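Local atomic coordinates of FAD-binding PCMH-type domain-containing protein (Gibberella zeae, PDB entry 6YJO), a protein that binds FAD through covalent links and probably acts as an oxidoreductase, consistent with its place among fungal flavoenzymes that oxidise oligosaccharides. Residues A[126-134]-A[148-156]; A[186-197]-A[224-233]. All coordinates share one frame; numbering follows the deposited sequence.

Contact 1 of 2, residues A[126-134]-A[148-156]; sequences VTLNKDMSC and DLFQFGKRA
Met132 lays its thioether over one face of the Arg155 guanidinium, with SD 3.2 Å from NE. Both chains curl to make this pairing: Arg155 is bent at chi2 (-60°) and again at chi3 (-66°), which swings the flat guanidinium across the methionine, and Met132 is folded as well, bringing CB and CG against NH2. Met132 closes the type I turn from Asn129 that joins strands 126-128 and 133-137; it has the left-handed backbone conformation of a G1 bulge. Asp131 braces this turn from within: its OD1 accepts from both the N and the OG of Ser133, the former making an Asx turn.

Next to this pair, Leu128 has the largest buried area of any residue in the contact. Its CD2 is wedged against the chain where helix 142-152 gives out, 3.5 Å from Gly153 N and at the same distance from Arg155 CG, and its CB meets CB of Phe152 at 4.0 Å. Just there, Leu149 O takes two bonds from opposite faces of its plane, from Gly153 N and Arg155 N, tying the helix end to the start of the next strand. Farther along, Val126 CG1 touches Leu149 CD2 at 3.9 Å, while Val126 O approaches the Phe152 ring edge-on, 3.3 Å from CE2. Asp148 CB lies over one face of that ring.

No hydrogen bond passes between the hairpin and the helix-to-strand corner. The polar grip comes instead from Thr234, whose hydroxyl bonds both Met132 O and Arg155 NE; the chemistry therefore implies a contact made by apolar and sulfur packing, with strand 226-236 pinning its charged end.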
loop_
_atom_site.group_PDB
_atom_site.type_symbol
_atom_site.label_atom_id
_atom_site.label_comp_id
_atom_site.label_asym_id
_atom_site.label_seq_id
_atom_site.Cartn_x
_atom_site.Cartn_y
_atom_site.Cartn_z
ATOM N N VAL A 126 19.260 -1.425 6.090
ATOM C CA VAL A 126 18.505 -2.276 7.005
ATOM C C VAL A 126 19.439 -2.720 8.119
ATOM O O VAL A 126 20.634 -2.945 7.890
ATOM C CB VAL A 126 17.902 -3.499 6.282
ATOM C CG1 VAL A 126 17.140 -4.378 7.269
ATOM C CG2 VAL A 126 17.000 -3.064 5.136
ATOM N N THR A 127 18.900 -2.839 9.331
ATOM C CA THR A 127 19.671 -3.260 10.497
ATOM C C THR A 127 18.776 -4.105 11.390
ATOM O O THR A 127 17.738 -3.626 11.855
ATOM C CB THR A 127 20.215 -2.047 11.264
ATOM O OG1 THR A 127 21.222 -1.392 10.481
ATOM C CG2 THR A 127 20.812 -2.471 12.595
ATOM N N LEU A 128 19.179 -5.355 11.620
ATOM C CA LEU A 128 18.446 -6.299 12.457
ATOM C C LEU A 128 19.124 -6.373 13.821
ATOM O O LEU A 128 20.297 -6.750 13.915
ATOM C CB LEU A 128 18.396 -7.683 11.805
ATOM C CG LEU A 128 17.802 -8.824 12.639
ATOM C CD1 LEU A 128 16.357 -8.546 13.040
ATOM C CD2 LEU A 128 17.891 -10.139 11.881
ATOM N N ASN A 129 18.387 -6.009 14.868
ATOM C CA ASN A 129 18.887 -6.066 16.235
ATOM C C ASN A 129 18.707 -7.469 16.810
ATOM O O ASN A 129 18.035 -8.326 16.230
ATOM C CB ASN A 129 18.165 -5.037 17.106
ATOM C CG ASN A 129 18.456 -3.612 16.684
ATOM O OD1 ASN A 129 19.613 -3.198 16.617
ATOM N ND2 ASN A 129 17.405 -2.855 16.390
ATOM N N LYS A 130 19.309 -7.690 17.982
ATOM C CA LYS A 130 19.304 -9.014 18.592
ATOM C C LYS A 130 17.986 -9.326 19.285
ATOM O O LYS A 130 17.615 -10.501 19.390
ATOM C CB LYS A 130 20.458 -9.134 19.587
ATOM C CG LYS A 130 21.842 -9.131 18.953
ATOM C CD LYS A 130 22.006 -10.265 17.955
ATOM C CE LYS A 130 23.462 -10.467 17.576
ATOM N NZ LYS A 130 23.604 -11.303 16.357
ATOM N N ASP A 131 17.272 -8.306 19.768
ATOM C CA ASP A 131 15.945 -8.502 20.336
ATOM C C ASP A 131 14.872 -8.642 19.262
ATOM O O ASP A 131 13.685 -8.727 19.600
ATOM C CB ASP A 131 15.602 -7.355 21.300
ATOM C CG ASP A 131 15.504 -5.998 20.614
ATOM O OD1 ASP A 131 15.669 -5.918 19.379
ATOM O OD2 ASP A 131 15.254 -5.000 21.325
ATOM N N MET A 132 15.268 -8.675 17.989
ATOM C CA MET A 132 14.440 -8.949 16.816
ATOM C C MET A 132 13.678 -7.718 16.334
ATOM O O MET A 132 12.901 -7.833 15.380
ATOM C CB MET A 132 13.455 -10.102 17.061
ATOM C CG MET A 132 14.139 -11.407 17.462
ATOM S SD MET A 132 15.236 -12.098 16.192
ATOM C CE MET A 132 16.812 -11.293 16.520
ATOM N N SER A 133 13.860 -6.556 16.952
ATOM C CA SER A 133 13.468 -5.318 16.297
ATOM C C SER A 133 14.434 -5.031 15.149
ATOM O O SER A 133 15.535 -5.589 15.078
ATOM C CB SER A 133 13.462 -4.153 17.290
ATOM O OG SER A 133 14.781 -3.814 17.685
ATOM N N CYS A 134 14.014 -4.154 14.239
ATOM C CA CYS A 134 14.875 -3.738 13.140
ATOM C C CYS A 134 14.695 -2.252 12.879
ATOM O O CYS A 134 13.657 -1.665 13.189
ATOM C CB CYS A 134 14.598 -4.529 11.850
ATOM S SG CYS A 134 12.931 -4.334 11.168
ATOM N N ASP A 148 17.503 -8.544 3.204
ATOM C CA ASP A 148 18.465 -8.278 4.269
ATOM C C ASP A 148 18.015 -8.827 5.619
ATOM O O ASP A 148 18.862 -9.154 6.459
ATOM C CB ASP A 148 18.725 -6.776 4.377
ATOM C CG ASP A 148 19.784 -6.300 3.402
ATOM O OD1 ASP A 148 20.007 -6.986 2.381
ATOM O OD2 ASP A 148 20.404 -5.249 3.666
ATOM N N LEU A 149 16.705 -8.942 5.854
ATOM C CA LEU A 149 16.236 -9.471 7.132
ATOM C C LEU A 149 16.388 -10.984 7.199
ATOM O O LEU A 149 16.721 -11.532 8.256
ATOM C CB LEU A 149 14.775 -9.083 7.367
ATOM C CG LEU A 149 14.483 -7.629 7.743
ATOM C CD1 LEU A 149 12.985 -7.440 7.904
ATOM C CD2 LEU A 149 15.214 -7.245 9.016
ATOM N N PHE A 150 16.143 -11.676 6.085
ATOM C CA PHE A 150 16.299 -13.124 6.053
ATOM C C PHE A 150 17.762 -13.540 6.075
ATOM O O PHE A 150 18.062 -14.665 6.484
ATOM C CB PHE A 150 15.605 -13.692 4.811
ATOM C CG PHE A 150 15.696 -15.187 4.689
ATOM C CD1 PHE A 150 16.753 -15.778 4.017
ATOM C CD2 PHE A 150 14.716 -16.000 5.238
ATOM C CE1 PHE A 150 16.838 -17.156 3.902
ATOM C CE2 PHE A 150 14.794 -17.376 5.126
ATOM C CZ PHE A 150 15.855 -17.954 4.456
ATOM N N GLN A 151 18.674 -12.661 5.653
ATOM C CA GLN A 151 20.098 -12.969 5.614
ATOM C C GLN A 151 20.868 -12.430 6.814
ATOM O O GLN A 151 21.882 -13.022 7.194
ATOM C CB GLN A 151 20.720 -12.418 4.324
ATOM C CG GLN A 151 22.117 -12.954 4.027
ATOM C CD GLN A 151 23.212 -11.991 4.435
ATOM O OE1 GLN A 151 23.919 -12.215 5.419
ATOM N NE2 GLN A 151 23.363 -10.912 3.675
ATOM N N PHE A 152 20.425 -11.324 7.421
ATOM C CA PHE A 152 21.034 -10.886 8.675
ATOM C C PHE A 152 20.678 -11.831 9.813
ATOM O O PHE A 152 21.489 -12.045 10.722
ATOM C CB PHE A 152 20.592 -9.458 9.011
ATOM C CG PHE A 152 21.160 -8.403 8.094
ATOM C CD1 PHE A 152 22.146 -8.710 7.161
ATOM C CD2 PHE A 152 20.709 -7.096 8.172
ATOM C CE1 PHE A 152 22.662 -7.737 6.329
ATOM C CE2 PHE A 152 21.222 -6.119 7.342
ATOM C CZ PHE A 152 22.199 -6.439 6.419
ATOM N N GLY A 153 19.474 -12.392 9.781
ATOM C CA GLY A 153 19.081 -13.474 10.661
ATOM C C GLY A 153 18.305 -14.495 9.856
ATOM O O GLY A 153 18.821 -15.042 8.877
ATOM N N LYS A 154 17.069 -14.776 10.263
ATOM C CA LYS A 154 16.071 -15.363 9.380
ATOM C C LYS A 154 14.738 -14.700 9.720
ATOM O O LYS A 154 13.768 -15.335 10.124
ATOM C CB LYS A 154 15.996 -16.883 9.507
ATOM C CG LYS A 154 16.953 -17.639 8.599
ATOM C CD LYS A 154 16.470 -19.067 8.398
ATOM C CE LYS A 154 17.437 -19.905 7.583
ATOM N NZ LYS A 154 16.793 -21.175 7.156
ATOM N N ARG A 155 14.706 -13.381 9.568
ATOM C CA ARG A 155 13.614 -12.561 10.054
ATOM C C ARG A 155 12.917 -11.889 8.881
ATOM O O ARG A 155 13.440 -11.832 7.764
ATOM C CB ARG A 155 14.122 -11.511 11.053
ATOM C CG ARG A 155 14.973 -12.086 12.183
ATOM C CD ARG A 155 14.225 -13.108 13.027
ATOM N NE ARG A 155 13.125 -12.509 13.780
ATOM C CZ ARG A 155 12.408 -13.148 14.700
ATOM N NH1 ARG A 155 12.671 -14.414 14.994
ATOM N NH2 ARG A 155 11.428 -12.516 15.332
ATOM N N ALA A 156 11.724 -11.374 9.158
ATOM C CA ALA A 156 10.869 -10.827 8.120
ATOM C C ALA A 156 9.811 -9.950 8.766
ATOM O O ALA A 156 9.533 -10.056 9.964
ATOM C CB ALA A 156 10.209 -11.938 7.299
#

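Contact 2 of 2, residues A[186-197]-A[224-233]; sequences TLDTFLGATIVL and FGIVAELGFQ. With FAD (flavin-adenine dinucleotide), chain C.
Phe232 and Phe190 meet as an offset edge-to-face pair: the edge of Phe190 is directed at the face of Phe232, with centroids 5.9 Å apart and planes at 71°. The two residues form an antiparallel non-hydrogen-bonded pair, so both rings leave the same side of the sheet. Phe190 has CG anti to the backbone N (chi1 -179°), which carries the ring toward Phe232 and Leu230. Phe232 also packs against the 3-10 segment 186-188 and Thr189, which follows it. Thr186 O lies near the plane of its ring at the edge, Thr186 CG2 touches CE1, and Thr189 O receives a CA-H...O contact from Phe232 CA at 3.1 Å. That oxygen accepts Gln233 N too, in the carbonyl plane.

Leu191 follows Phe190 and lies along the backbone of the partner strand, its CD1 3.8 Å from the carbonyl carbon of Phe232. Its N gives an almost straight bond to Gly231 O, 2.8 Å long, although it comes from well above the carbonyl plane.

Thr194 stands where the register slips. Its N makes only a weak bond to Glu229 O, whereas its O takes Ala228 N at 2.9 Å and 178°. Beyond it Ile195 is already opposite Val227, which marks a beta bulge. Val227, in a non-hydrogen-bonded pair with Ile195 and with CG2 packed 3.9 Å from Ile195 CD1, points its N-H and C=O away from strand 190-196: its N bonds N1A of the FAD adenine, and its O takes N6A at 2.8 Å, so one residue reads both polar atoms of that edge.

Around this pair, helix 167-171 packs on Thr186, Leu230 and Phe232, and helix 78-90 on Val196, Ile226 and Ala228. Strand 202-206 pairs with the far edge of 190-196, and strand 133-137 pairs with 226-236.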
loop_
_atom_site.group_PDB
_atom_site.type_symbol
_atom_site.label_atom_id
_atom_site.label_comp_id
_atom_site.label_asym_id
_atom_site.label_seq_id
_atom_site.Cartn_x
_atom_site.Cartn_y
_atom_site.Cartn_z
ATOM N N THR A 186 1.839 -4.311 7.613
ATOM C CA THR A 186 3.189 -3.846 7.912
ATOM C C THR A 186 3.184 -2.863 9.075
ATOM O O THR A 186 4.080 -2.892 9.927
ATOM C CB THR A 186 3.818 -3.199 6.679
ATOM O OG1 THR A 186 3.574 -4.013 5.525
ATOM C CG2 THR A 186 5.321 -3.038 6.880
ATOM N N LEU A 187 2.180 -1.986 9.136
ATOM C CA LEU A 187 2.130 -1.016 10.222
ATOM C C LEU A 187 1.732 -1.646 11.549
ATOM O O LEU A 187 1.893 -0.998 12.589
ATOM C CB LEU A 187 1.170 0.131 9.881
ATOM C CG LEU A 187 -0.310 -0.139 9.597
ATOM C CD1 LEU A 187 -1.088 -0.539 10.841
ATOM C CD2 LEU A 187 -0.922 1.109 8.973
ATOM N N ASP A 188 1.216 -2.881 11.543
ATOM C CA ASP A 188 0.905 -3.547 12.804
ATOM C C ASP A 188 2.172 -3.924 13.555
ATOM O O ASP A 188 2.149 -4.047 14.783
ATOM C CB ASP A 188 0.043 -4.784 12.550
ATOM C CG ASP A 188 -1.363 -4.434 12.085
ATOM O OD1 ASP A 188 -1.800 -3.282 12.300
ATOM O OD2 ASP A 188 -2.035 -5.313 11.508
ATOM N N THR A 189 3.284 -4.097 12.843
ATOM C CA THR A 189 4.578 -4.378 13.450
ATOM C C THR A 189 5.419 -3.118 13.614
ATOM O O THR A 189 6.610 -3.215 13.922
ATOM C CB THR A 189 5.339 -5.410 12.612
ATOM O OG1 THR A 189 5.713 -4.833 11.356
ATOM C CG2 THR A 189 4.470 -6.634 12.355
ATOM N N PHE A 190 4.813 -1.943 13.434
ATOM C CA PHE A 190 5.530 -0.674 13.454
ATOM C C PHE A 190 5.803 -0.240 14.890
ATOM O O PHE A 190 4.884 -0.174 15.713
ATOM C CB PHE A 190 4.710 0.388 12.715
ATOM C CG PHE A 190 5.369 1.736 12.646
ATOM C CD1 PHE A 190 6.408 1.970 11.759
ATOM C CD2 PHE A 190 4.937 2.777 13.454
ATOM C CE1 PHE A 190 7.013 3.210 11.692
ATOM C CE2 PHE A 190 5.538 4.022 13.390
ATOM C CZ PHE A 190 6.576 4.238 12.508
ATOM N N LEU A 191 7.071 0.050 15.190
ATOM C CA LEU A 191 7.492 0.489 16.517
ATOM C C LEU A 191 7.604 2.002 16.627
ATOM O O LEU A 191 7.154 2.585 17.619
ATOM C CB LEU A 191 8.848 -0.135 16.884
ATOM C CG LEU A 191 8.945 -1.658 17.040
ATOM C CD1 LEU A 191 10.392 -2.071 17.297
ATOM C CD2 LEU A 191 8.060 -2.153 18.172
ATOM N N GLY A 192 8.194 2.645 15.628
ATOM C CA GLY A 192 8.394 4.079 15.648
ATOM C C GLY A 192 9.266 4.482 14.479
ATOM O O GLY A 192 9.731 3.641 13.703
ATOM N N ALA A 193 9.474 5.791 14.357
ATOM C CA ALA A 193 10.252 6.315 13.244
ATOM C C ALA A 193 10.879 7.653 13.596
ATOM O O ALA A 193 10.233 8.515 14.196
ATOM C CB ALA A 193 9.388 6.483 11.992
ATOM N N THR A 194 12.140 7.813 13.206
ATOM C CA THR A 194 12.750 9.131 13.139
ATOM C C THR A 194 12.061 9.924 12.034
ATOM O O THR A 194 12.027 9.488 10.880
ATOM C CB THR A 194 14.250 8.997 12.867
ATOM O OG1 THR A 194 14.831 8.080 13.807
ATOM C CG2 THR A 194 14.937 10.347 12.976
ATOM N N ILE A 195 11.480 11.068 12.390
ATOM C CA ILE A 195 10.656 11.843 11.470
ATOM C C ILE A 195 11.017 13.316 11.597
ATOM O O ILE A 195 11.313 13.804 12.693
ATOM C CB ILE A 195 9.154 11.615 11.740
ATOM C CG1 ILE A 195 8.303 12.437 10.771
ATOM C CG2 ILE A 195 8.802 11.962 13.186
ATOM C CD1 ILE A 195 6.828 12.098 10.832
ATOM N N VAL A 196 10.996 14.019 10.470
ATOM C CA VAL A 196 11.296 15.447 10.415
ATOM C C VAL A 196 9.985 16.202 10.253
ATOM O O VAL A 196 9.302 16.070 9.228
ATOM C CB VAL A 196 12.264 15.771 9.265
ATOM C CG1 VAL A 196 12.596 17.260 9.237
ATOM C CG2 VAL A 196 13.533 14.941 9.393
ATOM N N LEU A 197 9.634 16.999 11.255
ATOM C CA LEU A 197 8.420 17.794 11.182
ATOM C C LEU A 197 8.639 19.020 10.291
ATOM O O LEU A 197 9.764 19.370 9.923
ATOM C CB LEU A 197 7.970 18.214 12.580
ATOM C CG LEU A 197 7.961 17.100 13.626
ATOM C CD1 LEU A 197 7.385 17.608 14.944
ATOM C CD2 LEU A 197 7.185 15.888 13.122
ATOM N N PHE A 224 2.212 14.217 7.629
ATOM C CA PHE A 224 2.662 14.780 8.895
ATOM C C PHE A 224 4.162 15.005 9.008
ATOM O O PHE A 224 4.594 15.642 9.975
ATOM C CB PHE A 224 2.215 13.880 10.055
ATOM C CG PHE A 224 0.730 13.821 10.223
ATOM C CD1 PHE A 224 -0.024 12.917 9.495
ATOM C CD2 PHE A 224 0.084 14.686 11.088
ATOM C CE1 PHE A 224 -1.394 12.866 9.636
ATOM C CE2 PHE A 224 -1.286 14.642 11.234
ATOM C CZ PHE A 224 -2.027 13.730 10.509
ATOM N N GLY A 225 4.965 14.508 8.079
ATOM C CA GLY A 225 6.392 14.739 8.161
ATOM C C GLY A 225 7.144 13.852 7.196
ATOM O O GLY A 225 6.565 13.025 6.488
ATOM N N ILE A 226 8.459 14.046 7.185
ATOM C CA ILE A 226 9.365 13.288 6.329
ATOM C C ILE A 226 10.050 12.252 7.213
ATOM O O ILE A 226 10.963 12.573 7.980
ATOM C CB ILE A 226 10.384 14.191 5.629
ATOM C CG1 ILE A 226 9.693 15.384 4.966
ATOM C CG2 ILE A 226 11.162 13.395 4.583
ATOM C CD1 ILE A 226 8.935 15.026 3.700
ATOM N N VAL A 227 9.605 11.000 7.109
ATOM C CA VAL A 227 10.231 9.914 7.851
ATOM C C VAL A 227 11.561 9.550 7.205
ATOM O O VAL A 227 11.691 9.518 5.972
ATOM C CB VAL A 227 9.291 8.698 7.913
ATOM C CG1 VAL A 227 10.021 7.486 8.471
ATOM C CG2 VAL A 227 8.069 9.020 8.754
ATOM N N ALA A 228 12.557 9.272 8.042
ATOM C CA ALA A 228 13.887 8.893 7.590
ATOM C C ALA A 228 14.272 7.469 7.962
ATOM O O ALA A 228 15.083 6.860 7.260
ATOM C CB ALA A 228 14.940 9.850 8.168
ATOM N N GLU A 229 13.720 6.927 9.046
ATOM C CA GLU A 229 14.018 5.571 9.486
ATOM C C GLU A 229 12.789 5.022 10.194
ATOM O O GLU A 229 12.247 5.686 11.081
ATOM C CB GLU A 229 15.234 5.565 10.417
ATOM C CG GLU A 229 15.814 4.192 10.702
ATOM C CD GLU A 229 17.132 4.254 11.461
ATOM O OE1 GLU A 229 18.143 4.703 10.877
ATOM O OE2 GLU A 229 17.155 3.858 12.645
ATOM N N LEU A 230 12.341 3.835 9.793
ATOM C CA LEU A 230 11.208 3.165 10.419
ATOM C C LEU A 230 11.703 1.979 11.237
ATOM O O LEU A 230 12.686 1.326 10.870
ATOM C CB LEU A 230 10.190 2.683 9.374
ATOM C CG LEU A 230 9.557 3.743 8.461
ATOM C CD1 LEU A 230 10.397 3.967 7.201
ATOM C CD2 LEU A 230 8.128 3.364 8.081
ATOM N N GLY A 231 11.024 1.710 12.345
ATOM C CA GLY A 231 11.330 0.576 13.204
ATOM C C GLY A 231 10.177 -0.412 13.170
ATOM O O GLY A 231 9.010 -0.009 13.137
ATOM N N PHE A 232 10.514 -1.701 13.138
ATOM C CA PHE A 232 9.531 -2.776 13.153
ATOM C C PHE A 232 10.024 -3.929 14.018
ATOM O O PHE A 232 11.229 -4.130 14.187
ATOM C CB PHE A 232 9.248 -3.329 11.745
ATOM C CG PHE A 232 8.990 -2.277 10.704
ATOM C CD1 PHE A 232 7.699 -1.876 10.408
ATOM C CD2 PHE A 232 10.039 -1.715 9.994
ATOM C CE1 PHE A 232 7.462 -0.922 9.436
ATOM C CE2 PHE A 232 9.806 -0.760 9.024
ATOM C CZ PHE A 232 8.517 -0.365 8.746
ATOM N N GLN A 233 9.070 -4.705 14.539
ATOM C CA GLN A 233 9.348 -5.943 15.258
ATOM C C GLN A 233 9.166 -7.096 14.275
ATOM O O GLN A 233 8.047 -7.372 13.832
ATOM C CB GLN A 233 8.424 -6.090 16.466
ATOM C CG GLN A 233 8.829 -7.192 17.441
ATOM C CD GLN A 233 10.150 -6.902 18.135
ATOM O OE1 GLN A 233 10.442 -5.755 18.483
ATOM N NE2 GLN A 233 10.960 -7.939 18.330
HETATM P PA FAD C . 5.904 6.814 -3.040
HETATM O O1A FAD C . 5.272 7.450 -4.220
HETATM O O2A FAD C . 7.406 7.109 -2.893
HETATM O O5B FAD C . 5.141 7.203 -1.717
HETATM C C5B FAD C . 3.705 7.108 -1.624
HETATM C C4B FAD C . 3.217 8.018 -0.529
HETATM O O4B FAD C . 4.099 7.906 0.616
HETATM C C3B FAD C . 3.192 9.499 -0.896
HETATM O O3B FAD C . 2.118 10.165 -0.242
HETATM C C2B FAD C . 4.552 9.979 -0.392
HETATM O O2B FAD C . 4.560 11.372 -0.118
HETATM C C1B FAD C . 4.677 9.168 0.895
HETATM N N9A FAD C . 6.052 8.976 1.349
HETATM C C8A FAD C . 7.061 8.298 0.711
HETATM N N7A FAD C . 8.202 8.302 1.357
HETATM C C5A FAD C . 7.926 9.037 2.504
HETATM C C6A FAD C . 8.720 9.406 3.603
HETATM N N6A FAD C . 10.007 9.079 3.743
HETATM N N1A FAD C . 8.134 10.142 4.574
HETATM C C2A FAD C . 6.848 10.472 4.445
HETATM N N3A FAD C . 6.002 10.180 3.456
HETATM C C4A FAD C . 6.608 9.455 2.504
HETATM N N1 FAD C . 0.067 -2.273 -1.682
HETATM C C2 FAD C . -0.369 -3.291 -0.883
HETATM O O2 FAD C . -0.964 -3.072 0.178
HETATM N N3 FAD C . -0.143 -4.606 -1.260
HETATM C C4 FAD C . 0.503 -5.021 -2.408
HETATM O O4 FAD C . 0.648 -6.219 -2.641
HETATM C C4X FAD C . 0.961 -3.932 -3.249
HETATM N N5 FAD C . 1.583 -4.231 -4.355
HETATM C C5X FAD C . 2.024 -3.187 -5.153
HETATM C C6 FAD C . 2.663 -3.478 -6.352
HETATM C C7 FAD C . 3.150 -2.472 -7.176
HETATM C C7M FAD C . 3.859 -2.838 -8.454
HETATM C C8 FAD C . 2.929 -1.129 -6.827
HETATM C C8M FAD C . 3.429 -0.006 -7.695
HETATM C C9 FAD C . 2.267 -0.830 -5.639
HETATM C C9A FAD C . 1.812 -1.845 -4.808
HETATM N N10 FAD C . 1.146 -1.571 -3.598
HETATM C C10 FAD C . 0.697 -2.589 -2.798
HETATM C "C1'" FAD C . 0.863 -0.187 -3.194
HETATM C "C2'" FAD C . 1.901 0.408 -2.256
HETATM O "O2'" FAD C . 1.703 -0.090 -0.933
HETATM C "C3'" FAD C . 1.733 1.927 -2.246
HETATM O "O3'" FAD C . 1.814 2.388 -3.590
HETATM C "C4'" FAD C . 2.772 2.676 -1.414
HETATM O "O4'" FAD C . 2.146 3.724 -0.675
HETATM C "C5'" FAD C . 3.858 3.249 -2.294
HETATM O "O5'" FAD C . 4.983 3.622 -1.476
HETATM P P FAD C . 6.316 4.121 -2.129
HETATM O O1P FAD C . 7.197 4.779 -1.063
HETATM O O2P FAD C . 6.928 3.016 -2.908
HETATM O O3P FAD C . 5.741 5.239 -3.125
#

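Contacts 1 and 2 lie in series along the chain, their centres about 17 Å apart, and share one antiparallel sheet through strand 226-236. Two bonds stitch them directly: Cys134 N to Phe232 O, 2.8 Å, and Gln233 NE2 to Asp131 O, 3.1 Å. Strand 226-236 lies between them in the sheet, pairing with 190-196 in contact 2 and with 133-137 and 155-156 of contact 1. Their relation to the cofactor differs. Contact 2 touches FAD itself, at the adenine end, whereas in contact 1 the side chain of Val126 stays about 11 Å from that of the FAD-binding Ser99, so contact 1 lies outside the direct cofactor contacts found in contact 2.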